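Local coordinates for protein cysteine hydrolase (Staphylococcus aureus, PDB 6KUA) that probably hydrolyses nicotinamide to nicotinic acid and ammonia, as a nicotinamidase of the isochorismatase-like cysteine hydrolase family, at residues I124-V138 with Y150-N163. Residues are numbered along the deposited sequence; the frame is centred on the assembly and turned at random.
Sequences INQVEIVGVCTDICV and YKISVPAEGVASFN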
loop_
_atom_site.group_PDB
_atom_site.type_symbol
_atom_site.label_atom_id
_atom_site.label_comp_id
_atom_site.label_asym_id
_atom_site.label_seq_id
_atom_site.Cartn_x
_atom_site.Cartn_y
_atom_site.Cartn_z
ATOM N N ILE A 124 7.856 16.944 0.889
ATOM C CA ILE A 124 6.535 17.480 1.225
ATOM C C ILE A 124 5.948 16.673 2.369
ATOM O O ILE A 124 5.809 15.451 2.262
ATOM C CB ILE A 124 5.579 17.414 0.021
ATOM C CG1 ILE A 124 6.174 18.092 -1.207
ATOM C CG2 ILE A 124 4.236 17.990 0.402
ATOM C CD1 ILE A 124 6.118 19.552 -1.118
ATOM N N ASN A 125 5.550 17.347 3.444
ATOM C CA ASN A 125 4.802 16.666 4.498
ATOM C C ASN A 125 3.486 17.373 4.791
ATOM O O ASN A 125 2.884 17.138 5.836
ATOM C CB ASN A 125 5.632 16.537 5.788
ATOM C CG ASN A 125 5.787 17.858 6.516
ATOM O OD1 ASN A 125 5.729 18.926 5.906
ATOM N ND2 ASN A 125 5.977 17.792 7.834
ATOM N N GLN A 126 3.024 18.230 3.891
ATOM C CA GLN A 126 1.806 18.994 4.117
ATOM C C GLN A 126 1.063 19.150 2.796
ATOM O O GLN A 126 1.663 19.557 1.796
ATOM C CB GLN A 126 2.176 20.352 4.724
ATOM C CG GLN A 126 1.110 21.410 4.698
ATOM C CD GLN A 126 1.533 22.657 5.470
ATOM O OE1 GLN A 126 2.279 23.499 4.958
ATOM N NE2 GLN A 126 1.079 22.766 6.720
ATOM N N VAL A 127 -0.221 18.784 2.761
ATOM C CA VAL A 127 -0.997 18.912 1.533
ATOM C C VAL A 127 -2.199 19.803 1.794
ATOM O O VAL A 127 -2.799 19.768 2.875
ATOM C CB VAL A 127 -1.441 17.550 0.951
ATOM C CG1 VAL A 127 -0.230 16.679 0.674
ATOM C CG2 VAL A 127 -2.462 16.848 1.869
ATOM N N GLU A 128 -2.528 20.617 0.805
ATOM C CA GLU A 128 -3.788 21.346 0.766
ATOM C C GLU A 128 -4.647 20.733 -0.329
ATOM O O GLU A 128 -4.169 20.520 -1.446
ATOM C CB GLU A 128 -3.540 22.832 0.502
ATOM C CG GLU A 128 -4.773 23.693 0.570
ATOM C CD GLU A 128 -4.440 25.182 0.453
ATOM O OE1 GLU A 128 -3.387 25.622 0.982
ATOM O OE2 GLU A 128 -5.230 25.907 -0.187
ATOM N N ILE A 129 -5.902 20.426 -0.018
ATOM C CA ILE A 129 -6.742 19.683 -0.945
ATOM C C ILE A 129 -7.933 20.530 -1.359
ATOM O O ILE A 129 -8.720 20.966 -0.512
ATOM C CB ILE A 129 -7.229 18.356 -0.352
ATOM C CG1 ILE A 129 -6.065 17.562 0.216
ATOM C CG2 ILE A 129 -7.900 17.545 -1.442
ATOM C CD1 ILE A 129 -6.533 16.297 0.952
ATOM N N VAL A 130 -8.103 20.703 -2.666
ATOM C CA VAL A 130 -9.230 21.438 -3.211
ATOM C C VAL A 130 -9.841 20.601 -4.322
ATOM O O VAL A 130 -9.208 19.690 -4.868
ATOM C CB VAL A 130 -8.813 22.829 -3.730
ATOM C CG1 VAL A 130 -8.082 23.608 -2.626
ATOM C CG2 VAL A 130 -7.936 22.700 -4.988
ATOM N N GLY A 131 -11.085 20.919 -4.664
ATOM C CA GLY A 131 -11.722 20.203 -5.757
ATOM C C GLY A 131 -13.070 19.639 -5.383
ATOM O O GLY A 131 -13.751 20.184 -4.505
ATOM N N VAL A 132 -13.481 18.560 -6.054
ATOM C CA VAL A 132 -14.812 17.985 -5.891
ATOM C C VAL A 132 -14.695 16.467 -5.919
ATOM O O VAL A 132 -13.711 15.920 -6.412
ATOM C CB VAL A 132 -15.789 18.453 -6.996
ATOM C CG1 VAL A 132 -15.953 19.977 -6.985
ATOM C CG2 VAL A 132 -15.344 17.922 -8.365
ATOM N N CYS A 133 -15.680 15.768 -5.339
ATOM C CA CYS A 133 -16.649 16.285 -4.379
ATOM C C CYS A 133 -16.104 16.142 -2.975
ATOM O O CYS A 133 -15.313 15.233 -2.714
ATOM C CB CYS A 133 -17.985 15.542 -4.458
ATOM S SG CYS A 133 -18.793 15.632 -6.020
ATOM N N THR A 134 -16.544 17.040 -2.087
ATOM C CA THR A 134 -16.049 17.076 -0.713
ATOM C C THR A 134 -16.126 15.708 -0.050
ATOM O O THR A 134 -15.183 15.278 0.616
ATOM C CB THR A 134 -16.858 18.088 0.097
ATOM O OG1 THR A 134 -17.202 19.187 -0.748
ATOM C CG2 THR A 134 -16.070 18.589 1.292
ATOM N N ASP A 135 -17.255 15.023 -0.199
ATOM C CA ASP A 135 -17.494 13.789 0.535
ATOM C C ASP A 135 -17.254 12.542 -0.312
ATOM O O ASP A 135 -17.660 11.447 0.097
ATOM C CB ASP A 135 -18.922 13.783 1.112
ATOM C CG ASP A 135 -19.994 13.901 0.021
ATOM O OD1 ASP A 135 -19.781 14.659 -0.951
ATOM O OD2 ASP A 135 -21.042 13.235 0.120
ATOM N N ILE A 136 -16.602 12.668 -1.475
ATOM C CA ILE A 136 -16.194 11.485 -2.238
ATOM C C ILE A 136 -14.687 11.543 -2.511
ATOM O O ILE A 136 -13.888 11.093 -1.686
ATOM C CB ILE A 136 -17.018 11.334 -3.536
ATOM C CG1 ILE A 136 -18.506 11.542 -3.219
ATOM C CG2 ILE A 136 -16.811 9.949 -4.162
ATOM C CD1 ILE A 136 -19.441 11.375 -4.371
ATOM N N CYS A 137 -14.275 12.085 -3.668
ATOM C CA CYS A 137 -12.857 12.050 -4.042
ATOM C C CYS A 137 -11.985 12.838 -3.073
ATOM O O CYS A 137 -10.875 12.405 -2.736
ATOM C CB CYS A 137 -12.675 12.579 -5.462
ATOM S SG CYS A 137 -13.387 11.451 -6.661
ATOM N N VAL A 138 -12.448 14.011 -2.647
ATOM C CA VAL A 138 -11.710 14.782 -1.653
ATOM C C VAL A 138 -11.586 13.991 -0.353
ATOM O O VAL A 138 -10.497 13.870 0.227
ATOM C CB VAL A 138 -12.404 16.133 -1.433
ATOM C CG1 VAL A 138 -11.748 16.881 -0.300
ATOM C CG2 VAL A 138 -12.413 16.943 -2.751
ATOM N N TYR A 150 0.513 12.801 6.431
ATOM C CA TYR A 150 0.599 14.177 5.970
ATOM C C TYR A 150 -0.227 15.089 6.854
ATOM O O TYR A 150 -1.303 14.707 7.326
ATOM C CB TYR A 150 0.095 14.297 4.533
ATOM C CG TYR A 150 1.015 13.662 3.559
ATOM C CD1 TYR A 150 2.120 14.347 3.084
ATOM C CD2 TYR A 150 0.806 12.357 3.132
ATOM C CE1 TYR A 150 2.990 13.764 2.214
ATOM C CE2 TYR A 150 1.665 11.757 2.237
ATOM C CZ TYR A 150 2.752 12.467 1.773
ATOM O OH TYR A 150 3.621 11.880 0.890
ATOM N N LYS A 151 0.272 16.304 7.063
ATOM C CA LYS A 151 -0.575 17.364 7.594
ATOM C C LYS A 151 -1.498 17.830 6.481
ATOM O O LYS A 151 -1.102 17.870 5.315
ATOM C CB LYS A 151 0.269 18.535 8.119
ATOM C CG LYS A 151 1.479 18.126 8.975
ATOM C CD LYS A 151 2.341 19.343 9.385
ATOM C CE LYS A 151 3.530 18.923 10.263
ATOM N NZ LYS A 151 4.460 20.071 10.599
ATOM N N ILE A 152 -2.738 18.159 6.831
ATOM C CA ILE A 152 -3.813 18.293 5.855
ATOM C C ILE A 152 -4.517 19.629 6.028
ATOM O O ILE A 152 -4.879 20.010 7.145
ATOM C CB ILE A 152 -4.845 17.160 5.992
ATOM C CG1 ILE A 152 -4.195 15.796 5.734
ATOM C CG2 ILE A 152 -6.003 17.410 5.048
ATOM C CD1 ILE A 152 -5.111 14.638 6.074
ATOM N N SER A 153 -4.786 20.301 4.910
ATOM C CA SER A 153 -5.618 21.491 4.901
ATOM C C SER A 153 -6.690 21.336 3.837
ATOM O O SER A 153 -6.383 21.047 2.673
ATOM C CB SER A 153 -4.772 22.753 4.655
ATOM O OG SER A 153 -5.563 23.917 4.803
ATOM N N VAL A 154 -7.948 21.494 4.233
ATOM C CA VAL A 154 -9.030 21.503 3.251
ATOM C C VAL A 154 -9.857 22.766 3.444
ATOM O O VAL A 154 -10.771 22.791 4.287
ATOM C CB VAL A 154 -9.918 20.250 3.347
ATOM C CG1 VAL A 154 -10.924 20.258 2.205
ATOM C CG2 VAL A 154 -9.071 18.984 3.302
ATOM N N PRO A 155 -9.572 23.832 2.696
ATOM C CA PRO A 155 -10.323 25.083 2.869
ATOM C C PRO A 155 -11.744 24.908 2.369
ATOM O O PRO A 155 -11.966 24.421 1.261
ATOM C CB PRO A 155 -9.542 26.090 2.015
ATOM C CG PRO A 155 -8.856 25.258 0.993
ATOM C CD PRO A 155 -8.495 23.963 1.703
ATOM N N ALA A 156 -12.711 25.299 3.199
ATOM C CA ALA A 156 -14.106 25.093 2.829
ATOM C C ALA A 156 -14.482 25.861 1.569
ATOM O O ALA A 156 -15.422 25.468 0.872
ATOM C CB ALA A 156 -15.016 25.495 3.989
ATOM N N GLU A 157 -13.770 26.946 1.261
ATOM C CA GLU A 157 -13.988 27.697 0.029
ATOM C C GLU A 157 -13.407 27.003 -1.198
ATOM O O GLU A 157 -13.638 27.467 -2.321
ATOM C CB GLU A 157 -13.360 29.091 0.154
ATOM C CG GLU A 157 -14.302 30.214 0.561
ATOM C CD GLU A 157 -13.827 31.580 0.029
ATOM O OE1 GLU A 157 -14.304 32.015 -1.056
ATOM O OE2 GLU A 157 -12.965 32.209 0.695
ATOM N N GLY A 158 -12.639 25.926 -1.011
ATOM C CA GLY A 158 -11.929 25.296 -2.102
ATOM C C GLY A 158 -12.471 23.944 -2.512
ATOM O O GLY A 158 -11.913 23.304 -3.411
ATOM N N VAL A 159 -13.568 23.504 -1.887
ATOM C CA VAL A 159 -14.177 22.214 -2.181
ATOM C C VAL A 159 -15.690 22.388 -2.299
ATOM O O VAL A 159 -16.268 23.335 -1.764
ATOM C CB VAL A 159 -13.829 21.161 -1.099
ATOM C CG1 VAL A 159 -12.341 20.778 -1.175
ATOM C CG2 VAL A 159 -14.171 21.697 0.296
ATOM N N ALA A 160 -16.335 21.455 -3.008
ATOM C CA ALA A 160 -17.785 21.492 -3.179
ATOM C C ALA A 160 -18.342 20.095 -3.410
ATOM O O ALA A 160 -17.653 19.204 -3.909
ATOM C CB ALA A 160 -18.193 22.390 -4.348
ATOM N N SER A 161 -19.626 19.926 -3.085
ATOM C CA SER A 161 -20.341 18.695 -3.401
ATOM C C SER A 161 -21.751 19.014 -3.887
ATOM O O SER A 161 -22.307 20.075 -3.600
ATOM C CB SER A 161 -20.420 17.759 -2.185
ATOM O OG SER A 161 -21.035 16.535 -2.548
ATOM N N PHE A 162 -22.342 18.062 -4.620
ATOM C CA PHE A 162 -23.761 18.166 -4.948
ATOM C C PHE A 162 -24.643 17.922 -3.734
ATOM O O PHE A 162 -25.825 18.281 -3.754
ATOM C CB PHE A 162 -24.131 17.181 -6.065
ATOM C CG PHE A 162 -23.773 15.739 -5.765
ATOM C CD1 PHE A 162 -24.640 14.925 -5.033
ATOM C CD2 PHE A 162 -22.580 15.194 -6.230
ATOM C CE1 PHE A 162 -24.316 13.601 -4.756
ATOM C CE2 PHE A 162 -22.249 13.869 -5.961
ATOM C CZ PHE A 162 -23.120 13.072 -5.222
ATOM N N ASN A 163 -24.090 17.332 -2.681
ATOM C CA ASN A 163 -24.825 16.929 -1.491
ATOM C C ASN A 163 -24.438 17.871 -0.356
ATOM O O ASN A 163 -23.327 17.783 0.176
ATOM C CB ASN A 163 -24.500 15.472 -1.161
ATOM C CG ASN A 163 -25.184 14.979 0.092
ATOM O OD1 ASN A 163 -25.933 15.711 0.745
ATOM N ND2 ASN A 163 -24.933 13.715 0.436
HETATM O O HOH W 1 6.134 12.699 2.691
#
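Val159 is the bump at the middle of this contact: its CG1 sits 4.0 Å from Val138 CG1, and its CG2 lies 3.8 Å from Thr134 CG2, so Val138, at the start of helix 137-147, and Thr134, in the turn before it, press on its two methyls. Further back on the same face, Val127, Ile129, Ile152 and Val154 interdigitate loosely; Ala145 of that helix packs on Val127 and Ile152, and Ala142 on Ile129. On the other face, Pro155 wedges between Glu128 and Val130, its CG 4.1 Å from Val130 CG1; Arg38 salt-bridges the Glu128 carboxylate, and helix 32-44 covers this side. Beneath the side chains, strands 126-132 and 151-153 pair in parallel, as in Ile129 N to Ser153 O (2.8 Å). The chain then leaves the sheet in a short loop, closed by Gly158 N to Pro155 O, and pairing resumes where Gly158 O takes Gly131 N. Gly131 has backbone angles suited to a residue with no CB.

At the N-terminal end, the Tyr150 ring turns its edge to the chain, CE1 3.3 Å from Ile124 O, while its hydroxyl reaches Asp116. At the C-terminal end, past the cis peptide before Cys133, Ser161 OG donates to Asp135 OD1 (2.8 Å) on the syn side and accepts from Asn163 N in an ST turn. A chi1 of -176° turns the Ser161 hydroxyl away from its own N and beside its carbonyl carbon, where it meets that carboxylate, whose other oxygen binds Trp169 of a second subunit. Cys133 SG approaches the Phe162 ring obliquely, 3.8 Å from Phe162 CD2, and the Ile136 side chain crosses Phe162 at about a right angle, its CD1 near CE2 and CZ.

Together the pieces form a right-handed beta-alpha-beta crossover in the parallel sheet of the isochorismatase-like alpha/beta fold.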